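Local coordinates for protein prolyl-tRNA synthetase (Giardia lamblia ATCC 50803, PDB 3IAL) that probably charges tRNA(Pro) with L-proline at the expense of ATP, by way of a prolyl-adenylate intermediate, at residues H174-T179 / V264-T269. Sequence-based numbering, arbitrary orientation.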
loop_
_atom_site.group_PDB
_atom_site.type_symbol
_atom_site.label_atom_id
_atom_site.label_comp_id
_atom_site.label_asym_id
_atom_site.label_seq_id
_atom_site.Cartn_x
_atom_site.Cartn_y
_atom_site.Cartn_z
ATOM N N HIS B 174 -14.829 -7.376 0.122
ATOM C CA HIS B 174 -16.097 -7.759 0.761
ATOM C C HIS B 174 -17.195 -6.840 0.224
ATOM O O HIS B 174 -17.060 -5.604 0.285
ATOM C CB HIS B 174 -16.028 -7.596 2.287
ATOM C CG HIS B 174 -15.006 -8.462 2.956
ATOM N ND1 HIS B 174 -15.329 -9.648 3.587
ATOM C CD2 HIS B 174 -13.667 -8.308 3.107
ATOM C CE1 HIS B 174 -14.230 -10.188 4.086
ATOM N NE2 HIS B 174 -13.206 -9.399 3.807
ATOM N N CYS B 175 -18.264 -7.430 -0.313
ATOM C CA CYS B 175 -19.357 -6.654 -0.879
ATOM C C CYS B 175 -20.691 -7.083 -0.319
ATOM O O CYS B 175 -20.925 -8.267 -0.069
ATOM C CB CYS B 175 -19.396 -6.782 -2.396
ATOM S SG CYS B 175 -17.888 -6.263 -3.224
ATOM N N CYS B 176 -21.561 -6.096 -0.146
ATOM C CA CYS B 176 -22.888 -6.279 0.386
ATOM C C CYS B 176 -23.887 -5.951 -0.724
ATOM O O CYS B 176 -23.799 -4.891 -1.354
ATOM C CB CYS B 176 -23.064 -5.346 1.576
ATOM S SG CYS B 176 -24.537 -5.593 2.540
ATOM N N HIS B 177 -24.832 -6.862 -0.952
ATOM C CA HIS B 177 -25.690 -6.832 -2.131
ATOM C C HIS B 177 -27.172 -6.875 -1.774
ATOM O O HIS B 177 -27.575 -7.557 -0.836
ATOM C CB HIS B 177 -25.371 -8.035 -3.018
ATOM C CG HIS B 177 -23.912 -8.205 -3.312
ATOM N ND1 HIS B 177 -23.247 -7.436 -4.245
ATOM C CD2 HIS B 177 -22.997 -9.071 -2.815
ATOM C CE1 HIS B 177 -21.985 -7.821 -4.303
ATOM N NE2 HIS B 177 -21.809 -8.816 -3.452
ATOM N N ALA B 178 -27.984 -6.168 -2.547
ATOM C CA ALA B 178 -29.417 -6.115 -2.301
ATOM C C ALA B 178 -30.082 -7.475 -2.523
ATOM O O ALA B 178 -30.971 -7.864 -1.761
ATOM C CB ALA B 178 -30.064 -5.054 -3.174
ATOM N N THR B 179 -29.655 -8.187 -3.565
ATOM C CA THR B 179 -30.304 -9.432 -3.971
ATOM C C THR B 179 -29.315 -10.559 -4.263
ATOM O O THR B 179 -28.120 -10.332 -4.483
ATOM C CB THR B 179 -31.101 -9.256 -5.274
ATOM O OG1 THR B 179 -30.179 -8.987 -6.338
ATOM C CG2 THR B 179 -32.157 -8.128 -5.168
ATOM N N VAL B 264 -34.864 -6.285 5.036
ATOM C CA VAL B 264 -34.292 -7.423 4.309
ATOM C C VAL B 264 -32.817 -7.660 4.658
ATOM O O VAL B 264 -32.050 -6.714 4.862
ATOM C CB VAL B 264 -34.385 -7.212 2.768
ATOM C CG1 VAL B 264 -33.886 -8.452 2.012
ATOM C CG2 VAL B 264 -35.810 -6.872 2.348
ATOM N N HIS B 265 -32.430 -8.930 4.714
ATOM C CA HIS B 265 -31.038 -9.307 4.910
ATOM C C HIS B 265 -30.343 -9.275 3.559
ATOM O O HIS B 265 -30.728 -10.018 2.660
ATOM C CB HIS B 265 -30.919 -10.712 5.499
ATOM C CG HIS B 265 -31.152 -10.773 6.975
ATOM N ND1 HIS B 265 -30.494 -9.953 7.866
ATOM C CD2 HIS B 265 -31.954 -11.571 7.718
ATOM C CE1 HIS B 265 -30.893 -10.232 9.094
ATOM N NE2 HIS B 265 -31.777 -11.213 9.031
ATOM N N PRO B 266 -29.319 -8.418 3.408
ATOM C CA PRO B 266 -28.595 -8.401 2.151
ATOM C C PRO B 266 -27.688 -9.619 2.023
ATOM O O PRO B 266 -27.393 -10.294 3.009
ATOM C CB PRO B 266 -27.763 -7.119 2.245
ATOM C CG PRO B 266 -27.515 -6.936 3.705
ATOM C CD PRO B 266 -28.660 -7.593 4.436
ATOM N N TYR B 267 -27.267 -9.891 0.797
ATOM C CA TYR B 267 -26.321 -10.957 0.512
ATOM C C TYR B 267 -24.905 -10.442 0.692
ATOM O O TYR B 267 -24.648 -9.263 0.452
ATOM C CB TYR B 267 -26.517 -11.455 -0.922
ATOM C CG TYR B 267 -27.572 -12.531 -1.045
ATOM C CD1 TYR B 267 -28.912 -12.254 -0.804
ATOM C CD2 TYR B 267 -27.226 -13.831 -1.402
ATOM C CE1 TYR B 267 -29.888 -13.248 -0.916
ATOM C CE2 TYR B 267 -28.185 -14.821 -1.518
ATOM C CZ TYR B 267 -29.514 -14.528 -1.275
ATOM O OH TYR B 267 -30.454 -15.528 -1.392
ATOM N N LEU B 268 -23.993 -11.321 1.113
ATOM C CA LEU B 268 -22.572 -10.977 1.227
ATOM C C LEU B 268 -21.689 -11.838 0.310
ATOM O O LEU B 268 -21.917 -13.041 0.158
ATOM C CB LEU B 268 -22.106 -11.113 2.679
ATOM C CG LEU B 268 -22.714 -10.143 3.704
ATOM C CD1 LEU B 268 -22.321 -10.560 5.114
ATOM C CD2 LEU B 268 -22.333 -8.681 3.439
ATOM N N THR B 269 -20.685 -11.210 -0.294
ATOM C CA THR B 269 -19.654 -11.923 -1.034
ATOM C C THR B 269 -18.260 -11.449 -0.603
ATOM O O THR B 269 -18.107 -10.362 -0.031
ATOM C CB THR B 269 -19.825 -11.767 -2.569
ATOM O OG1 THR B 269 -19.575 -10.409 -2.968
ATOM C CG2 THR B 269 -21.244 -12.174 -3.003
#
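The imidazole of His177 meets Thr269 at its edge: Thr269 OG1 lies in the ring plane, 2.8 Å from His177 NE2 in a nearly straight hydrogen bond (171°). The methyl CG2 of Thr269 comes still closer to that nitrogen than to the neighbouring carbon, 3.4 Å from His177 NE2. The Tyr267 ring brings CD1 within 3.9 Å of Thr179 C. Both rings stand on one face of an antiparallel strand pair in the class II aminoacyl-tRNA synthetase catalytic domain, formed by the C-terminal end of strand 167-177 and the N-terminal part of strand 263-274, whose short segments run at 160° to each other. Reciprocal backbone bonds, Cys175 N to Thr269 O with Thr269 N to Cys175 O, and the same couple between His177 and Tyr267, establish the register and enclose the non-hydrogen-bonded pair Cys176 with Leu268. Of these four bonds, Cys175 N to Thr269 O reaches the carbonyl from above its plane, whereas the other three lie in plane.

With CG anti to its carbonyl carbon, the His177 side chain crosses that of Thr269 at about a right angle, a diagonal link between successive hydrogen-bonded pairs. Thr269 OG1 occupies the crowded position between backbone N and carbonyl carbon and is also hydrogen-bonded to Tyr190 of helix 180-201, which packs on this face. Thr179 is the N-cap of that helix, its OG1 bonded to Asp182 N.

Cys176 and Leu268 point to the other face, toward helix 124-134, with Leu268 CD2 3.9 Å from Cys176 CB. There His174, whose side chain is about 4 Å from the bound prolyl-adenylate, has ND1 bonded to Tyr128 and NE2 to Glu172, two partners that fix its ring rotation. Because Cys176 SG is anti to its backbone N (chi1 -171°), the sulfur lies 3.5 Å from Pro266 CG.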